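Local coordinates for hypothetical leucine rich repeat protein (Pseudoflavonifractor capillosus, PDB 4OJU), which is of unknown function but, as the leucine-rich repeat part of a longer SLH-domain protein, probably takes part in protein binding, at residues A[80-85]-A[103-108]; A[22-27]-A[53-58]. All coordinates share one frame; numbering follows the deposited sequence. Where two conformers were deposited one is given.

From the N terminus, the chain runs through the antiparallel strands 5-11 and 14-19 into strand 24-29, whose start, with the two residues before it (22-27), forms one side of contact 2. It then passes strands 38-40 and 44-46 before strand 52-58 returns parallel to 22-27 and closes that loop. Contact 1 opens only afterwards: strand 79-80 leads into 80-85, the chain goes out through strand 93-95, and the segment 103-108 closes the next loop. The two loops therefore follow in series, neither nested nor crossed. They meet at Ile58, whose O lies 2.7 Å from Gly81 N. Contact 2 thus joins the N-terminal strands to the stacked repeat strands, and contact 1 carries the stacking onward.

Contact 1: A[80-85]-A[103-108]; sequences IGRLAF and INELAF
Arg82 runs alongside Glu105, both side chains pointing the same way from equivalent turns. Its CB lies 3.8 Å from Glu105 O; CG, anti to the backbone N (chi1 174°), packs on Glu105 CG; CD passes Glu105 OE2, and NE forms a salt bridge with that oxygen at 2.7 Å. OE2 accepts the NE hydrogen on its anti lone pair, close to the guanidinium plane, although the two flat groups are turned 65° apart. A water links Arg82 NH2 to the same OE2. NH1 forms further salt bridges with Glu60 and with Glu65 of the second subunit, so Arg82 also joins the subunit interface.

Further in, Ile80 O is gripped twice by Asn104: the backbone N approaches nearly along the C=O axis, while ND2 (3.0 Å) comes from above the carbonyl plane. Leu83 N and Phe85 N donate hydrogen bonds to Glu105 O and Ala107 O, respectively. Ala107 CB sits against Ile80 CG2 at 3.7 Å, and Leu83 CD2 rests on Leu106 CB. The Phe85 and Phe108 rings are nearly parallel, 3° apart, but slid so far (centroids 5.1 Å apart) that they barely overlap; Phe63 stacks on Phe85 in turn. Glu105 is a magnesium ligand of this protein, though none is bound to this chain. Type II turns at Gly81-Ala84 and Asn104-Ala107, within segments both reading I-x-x-L-A-F, mark the same corner of two successive, stacked coils in a BspA-type leucine-rich repeat region.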
# COMPACT_ATOMS: atom_id res chain seq x y z
N ILE A 80 -19.01 -3.89 -10.50
CA ILE A 80 -19.03 -3.06 -9.29
C ILE A 80 -18.23 -1.83 -9.65
O ILE A 80 -17.08 -1.96 -10.07
CB ILE A 80 -18.49 -3.81 -8.05
CG1 ILE A 80 -19.46 -4.97 -7.68
CG2 ILE A 80 -18.29 -2.85 -6.86
CD1 ILE A 80 -18.89 -5.95 -6.68
N GLY A 81 -18.88 -0.67 -9.54
CA GLY A 81 -18.33 0.61 -9.96
C GLY A 81 -17.21 1.15 -9.09
O GLY A 81 -16.93 0.64 -8.00
N ARG A 82 -16.61 2.22 -9.58
CA ARG A 82 -15.51 2.92 -8.93
C ARG A 82 -15.92 3.40 -7.53
O ARG A 82 -16.98 4.00 -7.38
CB ARG A 82 -15.10 4.11 -9.82
CG ARG A 82 -14.05 5.01 -9.19
CD ARG A 82 -13.65 6.13 -10.14
NE ARG A 82 -12.67 7.00 -9.48
CZ ARG A 82 -12.98 8.12 -8.83
NH1 ARG A 82 -14.24 8.53 -8.78
NH2 ARG A 82 -12.03 8.84 -8.25
N LEU A 83 -15.10 3.12 -6.50
CA LEU A 83 -15.38 3.55 -5.11
C LEU A 83 -16.78 3.12 -4.62
O LEU A 83 -17.29 3.74 -3.71
CB LEU A 83 -15.24 5.09 -5.01
CG LEU A 83 -13.85 5.66 -5.21
CD1 LEU A 83 -13.88 7.16 -5.43
CD2 LEU A 83 -12.98 5.38 -3.99
N ALA A 84 -17.39 2.06 -5.18
CA ALA A 84 -18.76 1.66 -4.81
C ALA A 84 -18.91 1.43 -3.31
O ALA A 84 -19.89 1.86 -2.72
CB ALA A 84 -19.17 0.40 -5.56
N PHE A 85 -17.91 0.78 -2.67
CA PHE A 85 -17.96 0.51 -1.23
C PHE A 85 -16.79 1.16 -0.49
O PHE A 85 -16.40 0.69 0.58
CB PHE A 85 -17.93 -1.00 -0.98
CG PHE A 85 -19.12 -1.72 -1.55
CD1 PHE A 85 -20.30 -1.82 -0.83
CD2 PHE A 85 -19.06 -2.30 -2.81
CE1 PHE A 85 -21.40 -2.49 -1.35
CE2 PHE A 85 -20.16 -2.98 -3.33
CZ PHE A 85 -21.33 -3.04 -2.62
N ILE A 103 -14.50 -5.62 -11.32
CA ILE A 103 -14.41 -4.88 -10.07
C ILE A 103 -13.60 -3.65 -10.41
O ILE A 103 -12.40 -3.76 -10.72
CB ILE A 103 -13.85 -5.67 -8.86
CG1 ILE A 103 -14.61 -7.03 -8.70
CG2 ILE A 103 -13.99 -4.78 -7.59
CD1 ILE A 103 -14.08 -7.98 -7.53
N ASN A 104 -14.27 -2.49 -10.46
CA ASN A 104 -13.64 -1.24 -10.88
C ASN A 104 -12.76 -0.66 -9.81
O ASN A 104 -12.75 -1.10 -8.67
CB ASN A 104 -14.67 -0.21 -11.33
CG ASN A 104 -15.13 -0.49 -12.73
OD1 ASN A 104 -14.50 -0.10 -13.70
ND2 ASN A 104 -16.17 -1.27 -12.86
N GLU A 105 -12.00 0.35 -10.21
CA GLU A 105 -10.98 0.96 -9.39
C GLU A 105 -11.50 1.37 -8.01
O GLU A 105 -12.57 1.99 -7.89
CB GLU A 105 -10.33 2.12 -10.15
CG GLU A 105 -10.56 3.53 -9.63
CD GLU A 105 -9.94 4.62 -10.48
OE1 GLU A 105 -9.03 4.33 -11.28
OE2 GLU A 105 -10.39 5.78 -10.36
N LEU A 106 -10.75 1.00 -6.98
CA LEU A 106 -10.98 1.41 -5.61
C LEU A 106 -12.38 1.04 -5.07
O LEU A 106 -12.87 1.67 -4.13
CB LEU A 106 -10.76 2.94 -5.51
CG LEU A 106 -9.42 3.49 -5.98
CD1 LEU A 106 -9.45 5.03 -6.04
CD2 LEU A 106 -8.33 3.04 -5.06
N ALA A 107 -13.03 0.01 -5.64
CA ALA A 107 -14.39 -0.40 -5.25
C ALA A 107 -14.48 -0.77 -3.76
O ALA A 107 -15.50 -0.51 -3.13
CB ALA A 107 -14.85 -1.57 -6.10
N PHE A 108 -13.39 -1.31 -3.17
CA PHE A 108 -13.38 -1.65 -1.74
C PHE A 108 -12.20 -0.92 -1.09
O PHE A 108 -11.49 -1.49 -0.26
CB PHE A 108 -13.28 -3.19 -1.55
CG PHE A 108 -14.51 -3.91 -2.05
CD1 PHE A 108 -15.64 -4.02 -1.25
CD2 PHE A 108 -14.54 -4.45 -3.33
CE1 PHE A 108 -16.79 -4.67 -1.73
CE2 PHE A 108 -15.69 -5.09 -3.81
CZ PHE A 108 -16.81 -5.17 -3.01
O HOH W 1 -9.47 7.86 -9.23

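Contact 2: A[22-27]-A[53-58]; sequences GTATLT and YPVTVI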
# COMPACT_ATOMS: atom_id res chain seq x y z
N GLY A 22 -32.73 -2.04 -20.54
CA GLY A 22 -33.47 -3.00 -19.72
C GLY A 22 -32.75 -3.47 -18.48
O GLY A 22 -33.13 -4.50 -17.91
N THR A 23 -31.71 -2.76 -18.04
CA THR A 23 -30.96 -3.13 -16.84
C THR A 23 -31.07 -2.02 -15.80
O THR A 23 -31.41 -0.88 -16.14
CB THR A 23 -29.48 -3.44 -17.15
OG1 THR A 23 -28.82 -2.23 -17.50
CG2 THR A 23 -29.31 -4.48 -18.26
N ALA A 24 -30.77 -2.34 -14.56
CA ALA A 24 -30.82 -1.37 -13.49
C ALA A 24 -29.46 -1.23 -12.81
O ALA A 24 -28.72 -2.20 -12.67
CB ALA A 24 -31.87 -1.76 -12.47
N THR A 25 -29.13 -0.00 -12.41
CA THR A 25 -27.92 0.29 -11.66
C THR A 25 -28.33 0.74 -10.28
O THR A 25 -29.21 1.61 -10.16
CB THR A 25 -27.09 1.40 -12.37
OG1 THR A 25 -26.65 0.91 -13.62
CG2 THR A 25 -25.87 1.88 -11.54
N LEU A 26 -27.68 0.18 -9.24
CA LEU A 26 -27.88 0.61 -7.86
C LEU A 26 -27.03 1.87 -7.72
O LEU A 26 -25.80 1.79 -7.73
CB LEU A 26 -27.46 -0.50 -6.86
CG LEU A 26 -27.90 -0.32 -5.38
CD1 LEU A 26 -27.82 -1.61 -4.65
CD2 LEU A 26 -27.04 0.71 -4.63
N THR A 27 -27.68 3.04 -7.67
CA THR A 27 -26.92 4.30 -7.65
C THR A 27 -26.61 4.84 -6.26
O THR A 27 -25.61 5.55 -6.11
CB THR A 27 -27.63 5.39 -8.46
OG1 THR A 27 -28.92 5.63 -7.89
CG2 THR A 27 -27.75 5.03 -9.94
N TYR A 53 -36.67 -5.59 -13.68
CA TYR A 53 -35.37 -5.37 -14.32
C TYR A 53 -34.25 -5.93 -13.47
O TYR A 53 -34.26 -5.70 -12.26
CB TYR A 53 -35.10 -3.87 -14.58
CG TYR A 53 -36.18 -3.18 -15.37
CD1 TYR A 53 -37.29 -2.63 -14.74
CD2 TYR A 53 -36.10 -3.11 -16.76
CE1 TYR A 53 -38.30 -2.02 -15.47
CE2 TYR A 53 -37.11 -2.49 -17.50
CZ TYR A 53 -38.21 -1.96 -16.85
OH TYR A 53 -39.18 -1.33 -17.56
N PRO A 54 -33.23 -6.56 -14.08
CA PRO A 54 -32.13 -7.08 -13.27
C PRO A 54 -31.19 -5.95 -12.81
O PRO A 54 -30.94 -5.00 -13.55
CB PRO A 54 -31.43 -8.05 -14.22
CG PRO A 54 -31.67 -7.51 -15.59
CD PRO A 54 -33.06 -6.88 -15.52
N VAL A 55 -30.67 -6.07 -11.59
CA VAL A 55 -29.70 -5.12 -11.04
C VAL A 55 -28.33 -5.60 -11.50
O VAL A 55 -27.79 -6.56 -10.94
CB VAL A 55 -29.82 -5.02 -9.50
CG1 VAL A 55 -28.74 -4.09 -8.92
CG2 VAL A 55 -31.23 -4.57 -9.09
N THR A 56 -27.79 -4.99 -12.53
CA THR A 56 -26.55 -5.50 -13.14
C THR A 56 -25.30 -4.72 -12.73
O THR A 56 -24.18 -5.18 -13.00
CB THR A 56 -26.70 -5.50 -14.67
OG1 THR A 56 -26.84 -4.15 -15.10
CG2 THR A 56 -27.90 -6.35 -15.15
N VAL A 57 -25.47 -3.55 -12.14
CA VAL A 57 -24.31 -2.71 -11.77
C VAL A 57 -24.52 -2.09 -10.39
O VAL A 57 -25.62 -1.61 -10.08
CB VAL A 57 -24.06 -1.56 -12.83
CG1 VAL A 57 -22.90 -0.63 -12.44
CG2 VAL A 57 -23.83 -2.11 -14.23
N ILE A 58 -23.44 -2.06 -9.58
CA ILE A 58 -23.38 -1.28 -8.36
C ILE A 58 -22.68 -0.00 -8.79
O ILE A 58 -21.52 -0.05 -9.19
CB ILE A 58 -22.69 -1.98 -7.15
CG1 ILE A 58 -23.27 -3.40 -6.87
CG2 ILE A 58 -22.76 -1.08 -5.91
CD1 ILE A 58 -24.85 -3.50 -6.73
O HOH W 2 -27.32 -1.25 -15.21
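A parallel strand pair with a beta bulge joins strand 24-27 to strand 53-58, Ala24 bridging Val55 while Thr25 already faces Val57. Ala24 uses both backbone groups: its N donates to Pro54 O at 2.9 Å, and its O accepts from Thr56 N. Past the extra residue, Leu26 N reaches Val57 O with an N-H...O angle of 164°.

On the face of Thr25 and Val57, a water gathers three hydroxyls. It donates to Thr23 OG1 and lies 2.8 Å from Thr25 OG1 and 2.9 Å from Thr56 OG1. Thr23 and Thr56 both hold OG1 between the backbone N and the carbonyl carbon (chi1 70° and 64°), and their side chains cross at about a right angle, Thr56 OG1 coming within 3.4 Å of Thr23 CB. Asp21 also bonds to Thr23 OG1, and Trp19 to Thr25 OG1. Thr25 and Val57 lie side by side, OG1 of the former against CB of the latter.

Strand 52-58 pairs with strand 79-80 as well, so the pair links the N-terminal strands to the stacked strands of the leucine-rich repeat region. On the opposite face Leu26 CB packs on Ile58 CD1 at 4.0 Å and more loosely on Val55 CG1; Ile41 touches both Leu26 and Ile58. Ala24 CB lies 4.4 Å from Val55 CG2. At the start of the pair, Gly22 O approaches the Tyr53 ring edge in its plane, 3.5 Å from CD2, and also abuts Pro54 CD. The hydroxyl of Tyr53 is bonded to Asp47.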